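Local coordinates for protein endo-1,3-beta-glucanase (Streptomyces sioyaensis, PDB 3DGT) that probably cleaves internal bonds of 1,3-beta-glucans, this chain being the catalytic domain, a member of glycoside hydrolase family 16, at residues Ser10-Asp15 and Thr87-Phe92; Gly98-Glu103 and Met195-Ser200; Gly127-Gly132 and Thr232-Phe237; Asp67-Pro72 and Pro265-Tyr270; Gly189-Thr194 and Ser209-Thr214. One frame throughout, in Å; residues are numbered along the deposited sequence.

Interaction 1. Residues Ser10-Asp15 and Thr87-Phe92; sequences SQVFLD and TTRTDF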
# COMPACT_ATOMS: atom_id res chain seq x y z
N SER A 10 12.97 9.25 15.18
CA SER A 10 11.85 9.66 16.01
C SER A 10 10.55 9.16 15.41
O SER A 10 10.44 9.02 14.19
CB SER A 10 11.79 11.18 16.13
OG SER A 10 12.88 11.66 16.88
N GLN A 11 9.57 8.92 16.26
CA GLN A 11 8.26 8.47 15.81
C GLN A 11 7.43 9.64 15.31
O GLN A 11 7.23 10.63 16.02
CB GLN A 11 7.53 7.76 16.94
CG GLN A 11 6.15 7.26 16.55
CD GLN A 11 5.48 6.51 17.68
OE1 GLN A 11 6.01 5.53 18.19
NE2 GLN A 11 4.29 6.98 18.07
N VAL A 12 6.92 9.51 14.09
CA VAL A 12 6.00 10.48 13.50
C VAL A 12 4.56 9.95 13.59
O VAL A 12 3.64 10.70 13.91
CB VAL A 12 6.38 10.77 12.03
CG1 VAL A 12 5.37 11.70 11.38
CG2 VAL A 12 7.78 11.38 11.95
N PHE A 13 4.38 8.66 13.32
CA PHE A 13 3.05 8.03 13.33
C PHE A 13 3.22 6.58 13.72
O PHE A 13 4.13 5.91 13.24
CB PHE A 13 2.42 8.10 11.93
CG PHE A 13 1.11 7.35 11.79
CD1 PHE A 13 -0.10 7.99 12.03
CD2 PHE A 13 1.09 6.00 11.40
CE1 PHE A 13 -1.32 7.31 11.90
CE2 PHE A 13 -0.13 5.32 11.25
CZ PHE A 13 -1.33 5.97 11.50
N LEU A 14 2.34 6.09 14.58
CA LEU A 14 2.27 4.65 14.80
C LEU A 14 0.85 4.24 15.13
O LEU A 14 0.27 4.73 16.09
CB LEU A 14 3.22 4.20 15.93
CG LEU A 14 3.11 2.72 16.35
CD1 LEU A 14 3.56 1.78 15.23
CD2 LEU A 14 3.92 2.46 17.60
N ASP A 15 0.30 3.34 14.33
CA ASP A 15 -0.91 2.63 14.74
C ASP A 15 -0.57 1.16 14.74
O ASP A 15 -0.27 0.59 13.68
CB ASP A 15 -2.09 2.91 13.81
CG ASP A 15 -3.42 2.46 14.40
OD1 ASP A 15 -3.44 1.58 15.29
OD2 ASP A 15 -4.46 3.00 13.96
N THR A 87 -4.86 7.00 5.79
CA THR A 87 -4.59 7.83 6.95
C THR A 87 -5.36 9.14 6.83
O THR A 87 -5.50 9.71 5.74
CB THR A 87 -3.08 8.12 7.15
OG1 THR A 87 -2.51 8.63 5.93
CG2 THR A 87 -2.35 6.85 7.59
N THR A 88 -5.89 9.60 7.96
CA THR A 88 -6.45 10.95 8.01
C THR A 88 -5.35 11.96 7.68
O THR A 88 -5.61 12.96 7.00
CB THR A 88 -7.02 11.24 9.39
OG1 THR A 88 -6.06 10.89 10.38
CG2 THR A 88 -8.27 10.40 9.63
N ARG A 89 -4.13 11.69 8.15
CA ARG A 89 -2.99 12.55 7.88
C ARG A 89 -2.49 12.44 6.44
O ARG A 89 -2.44 11.36 5.85
CB ARG A 89 -1.87 12.22 8.86
CG ARG A 89 -2.16 12.66 10.29
CD ARG A 89 -1.06 12.23 11.24
NE ARG A 89 0.19 12.93 10.97
CZ ARG A 89 1.32 12.71 11.64
NH1 ARG A 89 1.36 11.81 12.62
NH2 ARG A 89 2.41 13.41 11.33
N THR A 90 -2.09 13.59 5.90
CA THR A 90 -1.56 13.70 4.56
C THR A 90 -0.19 14.38 4.56
O THR A 90 0.32 14.72 3.50
CB THR A 90 -2.47 14.54 3.64
OG1 THR A 90 -2.61 15.87 4.18
CG2 THR A 90 -3.84 13.91 3.50
N ASP A 91 0.40 14.54 5.74
CA ASP A 91 1.54 15.45 5.90
C ASP A 91 2.92 14.80 5.80
O ASP A 91 3.92 15.51 5.81
CB ASP A 91 1.43 16.21 7.22
CG ASP A 91 1.37 15.29 8.41
OD1 ASP A 91 0.25 14.83 8.74
OD2 ASP A 91 2.43 15.02 9.02
N PHE A 92 2.97 13.47 5.72
CA PHE A 92 4.24 12.73 5.79
C PHE A 92 5.21 13.12 4.69
O PHE A 92 4.94 12.91 3.51
CB PHE A 92 3.97 11.22 5.72
CG PHE A 92 2.97 10.72 6.75
CD1 PHE A 92 3.14 10.99 8.10
CD2 PHE A 92 1.88 9.96 6.35
CE1 PHE A 92 2.22 10.52 9.04
CE2 PHE A 92 0.95 9.48 7.29
CZ PHE A 92 1.12 9.77 8.63
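Val12 and Phe13 form a classic beta bulge opposite Val273, at the corner of strand 9-15, and the loop 87-92 of this family 16 beta-sandwich packs against it. Arg89 carries the polar part. Its NH1 donates to Val12 O over 2.8 Å; the oxygen lies near the guanidinium plane, while the donor stands about 40° above the carbonyl plane. A bend at chi3 (68°) sets NE beside the loop's own Asp91, and the guanidinium grips the carboxylate side-on: Arg89 NE meets Asp91 OD1 at 2.9 Å and Arg89 NH2 meets Asp91 OD2, each oxygen using its syn lone pair. With three bonds in or near its plane, the group is probably held against rotation. Phe92 lies over one of its faces, with CE1 3.5 Å above the plane. An alanine in place of Arg89 would probably leave Val12 O without this donor and the Asp91 carboxylate without its charged mate. The apolar part is aromatic: Phe92 turns an edge toward the Phe13 face in an offset T-shaped pair, with the two ring centroids 5.8 Å apart and planes at 69°. Val12 CG1 touches the Phe92 edge at CD1, and at the far end of its own ring Phe13 CZ meets Thr87 CG2 at 4.1 Å.

Interaction 2. Residues Gly98-Glu103 and Met195-Ser200; sequences GKLRVE and MEWDRS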
# COMPACT_ATOMS: atom_id res chain seq x y z
N GLY A 98 16.82 15.57 5.59
CA GLY A 98 16.35 14.51 6.47
C GLY A 98 15.97 13.22 5.76
O GLY A 98 16.09 13.11 4.54
N LYS A 99 15.51 12.25 6.53
CA LYS A 99 15.01 10.99 5.98
C LYS A 99 13.67 10.64 6.62
O LYS A 99 13.40 11.03 7.75
CB LYS A 99 15.99 9.84 6.21
CG LYS A 99 17.39 10.06 5.66
CD LYS A 99 18.24 8.81 5.86
CE LYS A 99 19.71 9.10 5.57
NZ LYS A 99 20.59 7.93 5.86
N LEU A 100 12.87 9.87 5.90
CA LEU A 100 11.62 9.33 6.43
C LEU A 100 11.57 7.85 6.14
O LEU A 100 12.06 7.41 5.11
CB LEU A 100 10.41 10.01 5.77
CG LEU A 100 9.08 9.93 6.51
CD1 LEU A 100 9.04 10.94 7.67
CD2 LEU A 100 7.91 10.16 5.55
N ARG A 101 11.01 7.07 7.07
CA ARG A 101 10.69 5.67 6.79
C ARG A 101 9.22 5.43 7.03
O ARG A 101 8.69 5.78 8.08
CB ARG A 101 11.53 4.70 7.64
CG ARG A 101 12.94 4.52 7.13
CD ARG A 101 13.78 3.69 8.07
NE ARG A 101 15.15 3.55 7.57
CZ ARG A 101 16.09 2.82 8.15
NH1 ARG A 101 15.85 2.15 9.28
NH2 ARG A 101 17.31 2.77 7.61
N VAL A 102 8.56 4.81 6.05
CA VAL A 102 7.16 4.42 6.17
C VAL A 102 7.13 2.91 6.08
O VAL A 102 7.65 2.34 5.12
CB VAL A 102 6.29 5.08 5.06
CG1 VAL A 102 4.82 4.65 5.19
CG2 VAL A 102 6.43 6.61 5.14
N GLU A 103 6.55 2.26 7.09
CA GLU A 103 6.70 0.82 7.25
C GLU A 103 5.43 0.17 7.73
O GLU A 103 4.71 0.72 8.56
CB GLU A 103 7.80 0.56 8.28
CG GLU A 103 8.11 -0.89 8.56
CD GLU A 103 9.38 -1.04 9.36
OE1 GLU A 103 10.47 -0.85 8.76
OE2 GLU A 103 9.31 -1.33 10.58
N MET A 195 9.62 1.77 3.12
CA MET A 195 10.04 2.77 2.16
C MET A 195 10.88 3.79 2.93
O MET A 195 10.40 4.36 3.91
CB MET A 195 8.81 3.43 1.55
CG MET A 195 9.06 4.43 0.42
SD MET A 195 9.77 6.02 0.94
CE MET A 195 8.55 6.61 2.10
N GLU A 196 12.13 3.97 2.52
CA GLU A 196 12.95 5.05 3.04
C GLU A 196 13.10 6.15 1.99
O GLU A 196 13.52 5.90 0.85
CB GLU A 196 14.33 4.57 3.52
CG GLU A 196 15.22 5.73 3.99
CD GLU A 196 16.58 5.28 4.45
OE1 GLU A 196 16.68 4.68 5.53
OE2 GLU A 196 17.56 5.57 3.75
N TRP A 197 12.73 7.36 2.39
CA TRP A 197 12.76 8.54 1.55
C TRP A 197 13.91 9.38 2.07
O TRP A 197 13.86 9.92 3.18
CB TRP A 197 11.42 9.24 1.72
CG TRP A 197 11.13 10.49 0.93
CD1 TRP A 197 11.98 11.22 0.13
CD2 TRP A 197 9.89 11.19 0.95
NE1 TRP A 197 11.31 12.32 -0.38
CE2 TRP A 197 10.03 12.32 0.12
CE3 TRP A 197 8.66 10.95 1.57
CZ2 TRP A 197 8.98 13.22 -0.09
CZ3 TRP A 197 7.62 11.84 1.37
CH2 TRP A 197 7.78 12.96 0.54
N ASP A 198 14.97 9.44 1.27
CA ASP A 198 16.26 10.00 1.67
C ASP A 198 16.51 11.34 0.99
O ASP A 198 16.83 11.41 -0.20
CB ASP A 198 17.36 8.99 1.33
CG ASP A 198 18.71 9.37 1.88
OD1 ASP A 198 18.85 10.51 2.37
OD2 ASP A 198 19.64 8.53 1.81
N ARG A 199 16.35 12.42 1.76
CA ARG A 199 16.63 13.76 1.24
C ARG A 199 17.98 14.27 1.75
O ARG A 199 18.23 15.48 1.73
CB ARG A 199 15.50 14.72 1.63
CG ARG A 199 14.14 14.34 1.05
CD ARG A 199 13.09 15.40 1.34
NE ARG A 199 13.29 16.57 0.50
CZ ARG A 199 12.63 17.71 0.64
NH1 ARG A 199 11.74 17.85 1.62
NH2 ARG A 199 12.86 18.73 -0.19
N SER A 200 18.84 13.35 2.19
CA SER A 200 20.14 13.74 2.76
C SER A 200 21.27 13.74 1.74
O SER A 200 22.39 14.13 2.07
CB SER A 200 20.51 12.83 3.94
OG SER A 200 20.97 11.57 3.50
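Leu100 faces Trp197 and Val102 faces Met195 as hydrogen-bonded pairs of two antiparallel strands, 99-103 and 195-198, in a sheet of the beta-sandwich; of the non-hydrogen-bonded pairs, Arg101-Glu196 lies between them and Lys99-Asp198 beside them. The backbone bonds come in reciprocal couples, such as Trp197 N to Leu100 O at 2.8 Å, and Arg199 N to Gly98 O adds one at the strand end. Apolar contacts lie on the face of Leu100, Val102, Met195 and Trp197, where bends at chi2 and chi3 (-58°) of Met195 bring CE to Val102 CG2 at 3.7 Å, and Leu100 CD2 touches Trp197 CE3. Charged groups take the other face. Arg101 sends NE and NH2 side-on to a single oxygen, Glu196 OE1, with NE at 2.8 Å; the guanidinium and carboxylate planes lie only 11° apart. NE uses the anti lone pair of OE1 and NH2 meets that oxygen nearly along its C-O axis; the other oxygen, OE2, makes a salt bridge with Arg207, which also holds Asp198 OD2. Lys99 runs extended beside Asp198, its NZ 4.2 Å from Asp198 OD2, opposite charges too far apart for a salt bridge. The strand closes in an Asx turn: Asp198 OD1 accepts from Ser200 N at 2.8 Å and from Ser200 OG at 2.6 Å.

Interaction 3. Residues Gly127-Gly132 and Thr232-Phe237; sequences GAPFRG and TNHGFF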
# COMPACT_ATOMS: atom_id res chain seq x y z
N GLY A 127 0.40 11.05 -3.12
CA GLY A 127 0.69 12.46 -2.82
C GLY A 127 -0.53 13.20 -2.32
O GLY A 127 -1.63 13.04 -2.85
N ALA A 128 -0.32 14.05 -1.31
CA ALA A 128 -1.42 14.78 -0.67
C ALA A 128 -2.36 15.52 -1.64
O ALA A 128 -3.58 15.50 -1.42
CB ALA A 128 -0.88 15.73 0.40
N PRO A 129 -1.82 16.19 -2.69
CA PRO A 129 -2.76 16.87 -3.60
C PRO A 129 -3.78 15.99 -4.31
O PRO A 129 -4.73 16.53 -4.88
CB PRO A 129 -1.83 17.56 -4.61
CG PRO A 129 -0.54 17.76 -3.83
CD PRO A 129 -0.42 16.47 -3.05
N PHE A 130 -3.61 14.67 -4.28
CA PHE A 130 -4.62 13.77 -4.85
C PHE A 130 -5.93 13.83 -4.07
O PHE A 130 -7.02 13.73 -4.66
CB PHE A 130 -4.08 12.33 -4.89
CG PHE A 130 -4.98 11.35 -5.58
CD1 PHE A 130 -5.97 10.65 -4.88
CD2 PHE A 130 -4.83 11.08 -6.94
CE1 PHE A 130 -6.79 9.73 -5.52
CE2 PHE A 130 -5.65 10.15 -7.59
CZ PHE A 130 -6.63 9.47 -6.87
N ARG A 131 -5.84 13.97 -2.76
CA ARG A 131 -7.05 13.94 -1.93
C ARG A 131 -7.95 15.12 -2.24
O ARG A 131 -7.51 16.27 -2.23
CB ARG A 131 -6.69 13.91 -0.45
CG ARG A 131 -7.92 13.88 0.47
CD ARG A 131 -7.55 13.49 1.89
NE ARG A 131 -7.17 12.09 2.00
CZ ARG A 131 -6.74 11.51 3.12
NH1 ARG A 131 -6.62 12.21 4.24
NH2 ARG A 131 -6.43 10.23 3.11
N GLY A 132 -9.21 14.83 -2.53
CA GLY A 132 -10.16 15.88 -2.90
C GLY A 132 -9.98 16.38 -4.32
O GLY A 132 -10.55 17.40 -4.70
N THR A 232 7.04 14.52 -5.44
CA THR A 232 7.57 14.39 -4.07
C THR A 232 7.57 15.65 -3.21
O THR A 232 7.83 15.55 -2.01
CB THR A 232 9.00 13.80 -4.05
OG1 THR A 232 9.93 14.75 -4.56
CG2 THR A 232 9.09 12.53 -4.87
N ASN A 233 7.31 16.82 -3.79
CA ASN A 233 7.37 18.04 -2.97
C ASN A 233 6.05 18.37 -2.27
O ASN A 233 5.43 19.41 -2.50
CB ASN A 233 7.92 19.26 -3.73
CG ASN A 233 8.26 20.41 -2.78
OD1 ASN A 233 8.62 20.18 -1.62
ND2 ASN A 233 8.12 21.64 -3.26
N HIS A 234 5.67 17.47 -1.37
CA HIS A 234 4.42 17.55 -0.64
C HIS A 234 4.37 16.37 0.32
O HIS A 234 5.18 15.44 0.21
CB HIS A 234 3.21 17.49 -1.59
CG HIS A 234 3.34 16.44 -2.66
ND1 HIS A 234 3.36 15.10 -2.38
CD2 HIS A 234 3.45 16.55 -4.01
CE1 HIS A 234 3.48 14.42 -3.51
NE2 HIS A 234 3.54 15.27 -4.51
N GLY A 235 3.42 16.39 1.24
CA GLY A 235 3.12 15.22 2.04
C GLY A 235 2.52 14.09 1.22
O GLY A 235 2.18 14.26 0.03
N PHE A 236 2.41 12.94 1.87
CA PHE A 236 1.69 11.78 1.35
C PHE A 236 0.74 11.28 2.42
O PHE A 236 0.99 11.47 3.62
CB PHE A 236 2.66 10.64 1.01
CG PHE A 236 3.42 10.82 -0.27
CD1 PHE A 236 4.48 11.71 -0.36
CD2 PHE A 236 3.11 10.05 -1.39
CE1 PHE A 236 5.21 11.86 -1.55
CE2 PHE A 236 3.83 10.19 -2.58
CZ PHE A 236 4.88 11.09 -2.66
N PHE A 237 -0.34 10.64 2.00
CA PHE A 237 -1.12 9.79 2.89
C PHE A 237 -0.84 8.31 2.59
O PHE A 237 -0.29 7.99 1.53
CB PHE A 237 -2.63 10.12 2.85
CG PHE A 237 -3.23 10.20 1.47
CD1 PHE A 237 -3.16 11.38 0.72
CD2 PHE A 237 -3.90 9.11 0.92
CE1 PHE A 237 -3.74 11.45 -0.56
CE2 PHE A 237 -4.47 9.18 -0.37
CZ PHE A 237 -4.38 10.35 -1.10
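Phe237 and His234, which meet Arg131 and Pro129 respectively, both hold CG between the backbone N and the carbonyl carbon (chi1 50° and 44°), the crowded position, which starts each ring toward the loop 127-132 and its 3-10 turn 128-130. Arg131, bent at chi3, lays its guanidinium over one face of Phe237 in a cation-pi contact: CZ stands 4.3 Å from the ring centroid, and Arg131 NH2 comes to 3.5 Å from Phe237 CD2, the two planes 33° apart. The same NH2 bonds Thr87 O and makes a salt bridge with Glu86, which probably helps hold the group there. Around the rim of Phe237 lie Ala128 CA and Phe130 CD1. His234 is sandwiched, with Thr232 C over one face and Pro129 CD, a CH-pi donor 4.0 Å from the ring centroid, over the other. Gly127 CA makes a second CH-pi contact, 4.0 Å from the centroid of Phe236. Two donors share Gly235 O: Ala128 N and His234 ND1, each at 2.8 Å, reach it from opposite faces of its carbonyl plane. In the beta-sandwich the contact joins the end of strand 119-127, where Gly127 pairs with Phe236, to the start of strand 236-244, just past helix 225-232; the Phe236 ring in turn meets Trp197 of strand 191-198.

Interaction 4. Residues Asp67-Pro72 and Pro265-Tyr270; sequences DLLITP and PMVVDY. With MG (magnesium ion), chain B.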
# COMPACT_ATOMS: atom_id res chain seq x y z
N ASP A 67 -3.51 -6.81 15.50
CA ASP A 67 -3.52 -6.69 14.05
C ASP A 67 -4.83 -6.19 13.49
O ASP A 67 -5.91 -6.52 13.99
CB ASP A 67 -3.20 -8.01 13.35
CG ASP A 67 -2.06 -8.76 13.98
OD1 ASP A 67 -0.93 -8.25 13.94
OD2 ASP A 67 -2.29 -9.89 14.47
N LEU A 68 -4.71 -5.42 12.41
CA LEU A 68 -5.82 -5.11 11.53
C LEU A 68 -6.06 -6.29 10.59
O LEU A 68 -5.10 -6.90 10.10
CB LEU A 68 -5.48 -3.88 10.70
CG LEU A 68 -6.42 -3.49 9.56
CD1 LEU A 68 -7.70 -2.92 10.10
CD2 LEU A 68 -5.73 -2.49 8.67
N LEU A 69 -7.33 -6.60 10.33
CA LEU A 69 -7.72 -7.57 9.30
C LEU A 69 -8.47 -6.85 8.19
O LEU A 69 -9.48 -6.19 8.45
CB LEU A 69 -8.63 -8.66 9.87
CG LEU A 69 -8.13 -9.46 11.08
CD1 LEU A 69 -9.26 -10.35 11.56
CD2 LEU A 69 -6.91 -10.29 10.72
N ILE A 70 -7.98 -6.96 6.96
CA ILE A 70 -8.78 -6.54 5.82
C ILE A 70 -9.16 -7.80 5.06
O ILE A 70 -8.29 -8.48 4.51
CB ILE A 70 -8.06 -5.50 4.91
CG1 ILE A 70 -7.79 -4.21 5.68
CG2 ILE A 70 -8.94 -5.22 3.69
CD1 ILE A 70 -6.97 -3.16 4.91
N THR A 71 -10.45 -8.12 5.05
CA THR A 71 -10.92 -9.40 4.53
C THR A 71 -11.88 -9.27 3.35
O THR A 71 -12.98 -8.76 3.52
CB THR A 71 -11.65 -10.20 5.63
OG1 THR A 71 -10.88 -10.19 6.84
CG2 THR A 71 -11.80 -11.63 5.19
N PRO A 72 -11.48 -9.73 2.15
CA PRO A 72 -12.44 -9.82 1.04
C PRO A 72 -13.56 -10.81 1.35
O PRO A 72 -13.30 -11.88 1.91
CB PRO A 72 -11.59 -10.33 -0.13
CG PRO A 72 -10.17 -9.88 0.24
CD PRO A 72 -10.11 -10.11 1.73
N PRO A 265 -7.80 -12.80 5.16
CA PRO A 265 -7.42 -11.41 5.40
C PRO A 265 -5.96 -11.08 5.13
O PRO A 265 -5.08 -11.93 5.28
CB PRO A 265 -7.69 -11.24 6.90
CG PRO A 265 -7.45 -12.61 7.48
CD PRO A 265 -8.00 -13.55 6.41
N MET A 266 -5.71 -9.83 4.74
CA MET A 266 -4.39 -9.25 4.97
C MET A 266 -4.36 -8.89 6.45
O MET A 266 -5.30 -8.28 6.97
CB MET A 266 -4.17 -8.01 4.12
CG MET A 266 -2.81 -7.36 4.39
SD MET A 266 -2.35 -6.11 3.17
CE MET A 266 -3.58 -4.84 3.49
N VAL A 267 -3.30 -9.33 7.13
CA VAL A 267 -3.16 -9.17 8.57
C VAL A 267 -2.04 -8.17 8.84
O VAL A 267 -0.88 -8.46 8.56
CB VAL A 267 -2.83 -10.52 9.25
CG1 VAL A 267 -2.80 -10.36 10.76
CG2 VAL A 267 -3.85 -11.60 8.86
N VAL A 268 -2.39 -6.99 9.36
CA VAL A 268 -1.43 -5.90 9.51
C VAL A 268 -1.16 -5.61 10.98
O VAL A 268 -2.03 -5.13 11.69
CB VAL A 268 -1.93 -4.60 8.81
CG1 VAL A 268 -0.84 -3.52 8.82
CG2 VAL A 268 -2.41 -4.91 7.38
N ASP A 269 0.06 -5.89 11.43
CA ASP A 269 0.44 -5.61 12.82
C ASP A 269 0.53 -4.11 13.11
O ASP A 269 0.03 -3.64 14.13
CB ASP A 269 1.77 -6.30 13.13
CG ASP A 269 2.20 -6.17 14.58
OD1 ASP A 269 1.41 -5.73 15.45
OD2 ASP A 269 3.37 -6.53 14.86
N TYR A 270 1.14 -3.37 12.20
CA TYR A 270 1.26 -1.93 12.40
C TYR A 270 1.57 -1.21 11.10
O TYR A 270 2.02 -1.82 10.13
CB TYR A 270 2.35 -1.61 13.45
CG TYR A 270 3.76 -1.96 13.03
CD1 TYR A 270 4.52 -1.08 12.25
CD2 TYR A 270 4.34 -3.16 13.43
CE1 TYR A 270 5.82 -1.40 11.88
CE2 TYR A 270 5.65 -3.48 13.06
CZ TYR A 270 6.37 -2.60 12.28
OH TYR A 270 7.67 -2.91 11.91
MG MG B . 0.04 -4.35 16.10
O HOH W 1 0.16 -4.86 18.09
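Asp67 and Asp269 cross with their carboxylate planes 79° apart, Asp67 OD1 touching Asp269 CA at 3.2 Å and Asp269 CB at 3.4 Å. Asp269 is a ligand of the magnesium ion. Its CG is anti to the backbone N (chi1 -175°) and lies beside the carbonyl carbon, which lets the backbone O, 2.1 Å from the magnesium, and OD1 bind the same metal; water 1 and oxygens of Asp16 and Gly66 share the site, while OD2 makes a salt bridge with Arg105 and a hydrogen bond with the backbone N of Ser1. An alanine at Asp67, keeping only CB against Val267 CG1, would probably leave a gap beside Asp269 CA and CB where OD1 sat, and would probably make the surroundings of the metal site less negative. Further along, side chains run alongside each other: Leu69 CD2 lies 3.8 Å from Val267 CG2, with Pro265 next to it, on one face. On the other face Ile70 CD1 meets Met266 CE at 4.0 Å, pointing the same way, and Leu68 CB meets Val268 CB. Antiparallel backbone bonds hold the two strands, as from Val268 N to Leu68 O at 2.8 Å. In the beta-sandwich, strand 266-276 here lies between strands 68-74 and 99-107, and Leu68, Ile70 and Met266 pack on Leu240 and Val242 of strand 236-244.

Interaction 5. Residues Gly189-Thr194 and Ser209-Thr214; sequences GFHTYT and SVDGVT. Unlike the reference sequence in segment 189-194: Phe190 (reference Leu).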
# COMPACT_ATOMS: atom_id res chain seq x y z
N GLY A 189 3.09 -15.67 6.94
CA GLY A 189 3.20 -14.94 8.20
C GLY A 189 3.68 -13.52 7.96
O GLY A 189 3.64 -13.02 6.82
N PHE A 190 4.12 -12.88 9.03
CA PHE A 190 4.51 -11.48 8.97
C PHE A 190 5.81 -11.24 8.24
O PHE A 190 6.76 -12.01 8.36
CB PHE A 190 4.61 -10.89 10.38
CG PHE A 190 3.29 -10.77 11.08
CD1 PHE A 190 2.32 -9.88 10.62
CD2 PHE A 190 3.02 -11.52 12.21
CE1 PHE A 190 1.09 -9.76 11.28
CE2 PHE A 190 1.80 -11.40 12.88
CZ PHE A 190 0.83 -10.52 12.40
N HIS A 191 5.83 -10.14 7.49
CA HIS A 191 7.04 -9.56 6.94
C HIS A 191 6.93 -8.06 7.07
O HIS A 191 5.84 -7.53 7.26
CB HIS A 191 7.20 -9.96 5.47
CG HIS A 191 7.57 -11.40 5.31
ND1 HIS A 191 6.65 -12.42 5.20
CD2 HIS A 191 8.79 -11.99 5.27
CE1 HIS A 191 7.28 -13.58 5.09
NE2 HIS A 191 8.58 -13.34 5.12
N THR A 192 8.07 -7.39 7.00
CA THR A 192 8.13 -5.93 7.16
C THR A 192 8.42 -5.31 5.81
O THR A 192 9.37 -5.71 5.14
CB THR A 192 9.21 -5.57 8.21
OG1 THR A 192 8.91 -6.26 9.43
CG2 THR A 192 9.27 -4.10 8.48
N TYR A 193 7.60 -4.33 5.41
CA TYR A 193 7.72 -3.65 4.12
C TYR A 193 7.98 -2.19 4.39
O TYR A 193 7.20 -1.54 5.09
CB TYR A 193 6.43 -3.85 3.31
CG TYR A 193 6.12 -5.31 3.08
CD1 TYR A 193 5.36 -6.03 4.00
CD2 TYR A 193 6.60 -5.98 1.96
CE1 TYR A 193 5.10 -7.37 3.82
CE2 TYR A 193 6.35 -7.32 1.77
CZ TYR A 193 5.59 -8.01 2.69
OH TYR A 193 5.35 -9.34 2.47
N THR A 194 9.08 -1.67 3.84
CA THR A 194 9.58 -0.36 4.24
C THR A 194 9.96 0.50 3.04
O THR A 194 10.56 0.01 2.07
CB THR A 194 10.83 -0.51 5.14
OG1 THR A 194 10.55 -1.44 6.19
CG2 THR A 194 11.26 0.82 5.76
N SER A 209 12.29 -1.76 0.71
CA SER A 209 12.85 -2.98 1.29
C SER A 209 11.79 -3.92 1.83
O SER A 209 10.66 -3.50 2.13
CB SER A 209 13.86 -2.64 2.38
OG SER A 209 13.29 -1.82 3.38
N VAL A 210 12.17 -5.19 1.95
CA VAL A 210 11.36 -6.19 2.64
C VAL A 210 12.26 -6.88 3.65
O VAL A 210 13.37 -7.29 3.33
CB VAL A 210 10.69 -7.20 1.66
CG1 VAL A 210 11.73 -7.92 0.79
CG2 VAL A 210 9.84 -8.22 2.44
N ASP A 211 11.78 -6.96 4.89
CA ASP A 211 12.55 -7.54 6.00
C ASP A 211 13.96 -6.97 6.06
O ASP A 211 14.94 -7.69 6.31
CB ASP A 211 12.58 -9.06 5.90
CG ASP A 211 11.21 -9.69 5.98
OD1 ASP A 211 10.30 -9.11 6.61
OD2 ASP A 211 11.05 -10.78 5.40
N GLY A 212 14.06 -5.66 5.83
CA GLY A 212 15.34 -4.97 5.92
C GLY A 212 16.25 -5.09 4.71
O GLY A 212 17.39 -4.58 4.74
N VAL A 213 15.78 -5.73 3.63
CA VAL A 213 16.61 -5.96 2.44
C VAL A 213 16.10 -5.12 1.27
O VAL A 213 14.97 -5.27 0.83
CB VAL A 213 16.64 -7.45 2.04
CG1 VAL A 213 17.71 -7.68 0.98
CG2 VAL A 213 16.94 -8.33 3.27
N THR A 214 16.96 -4.23 0.77
CA THR A 214 16.55 -3.30 -0.28
C THR A 214 16.50 -3.97 -1.65
O THR A 214 17.47 -4.60 -2.08
CB THR A 214 17.48 -2.07 -0.31
OG1 THR A 214 17.38 -1.39 0.95
CG2 THR A 214 17.09 -1.11 -1.44
O HOH W 2 11.77 -3.92 5.53
O HOH W 3 13.78 0.76 2.75
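Tyr193 and Val210 form a non-hydrogen-bonded antiparallel pair and Thr194 and Ser209 a hydrogen-bonded one, while a type I' turn from Val210 to Val213 joins strands 205-210 and 213-219 as a beta hairpin, Asp211 and Gly212 taking its positive-phi positions. Asp211 holds Thr192 twice: its backbone N donates to Thr192 O at 2.7 Å, and its side-chain OD1 accepts from Thr192 N at 2.8 Å, a nearly straight bond (169° at the hydrogen) that meets the oxygen almost along its C-O bond. The side chain thus continues the backbone pairing beyond the point where the strand turns away. Tyr193 and Val210 run side by side on one face, with CG2 of Val210, anti to its backbone N, 3.7 Å from Tyr193 CE2. On the other face Ser209 OG, held between the backbone N and the carbonyl carbon (chi1 56°), sits 3.3 Å from Thr194 CB. Water 2 stitches the turn to the strand: it donates to Thr192 O at 3.0 Å and to Thr194 OG1 at 2.8 Å, and accepts from Gly212 N at 2.9 Å. Water 3 bonds Ser209 OG and, weakly, Thr194 O. Within the fold, strand 191-198 has strand 205-210 along one edge and strand 99-107 along the other; Thr194 OG1 reaches Glu103 of that neighbour, and His191 NE2 bonds Pro182 O.

Interactions 1, 2 and 4 are buried, 3 and 5 only partly so. Interactions 2 and 5 share strand 191-198, one toward each end, and meet at Glu103; the former sets a charged face against an apolar one, whereas the latter, at a turn, relies on a side-chain oxygen and waters. Interaction 4 is also strand pairing, but ends in a metal site; its Tyr270 OH likewise reaches Glu103, and Asp67 and Asp269 touch Phe190. Interactions 1 and 3 involve loops and depend instead on arginines laid against phenylalanines. They join through Arg131 and through Phe92 O to Phe236 N, while Trp197 packs against both. Interactions 3 and 4 lie on opposite sides of the chain's centre.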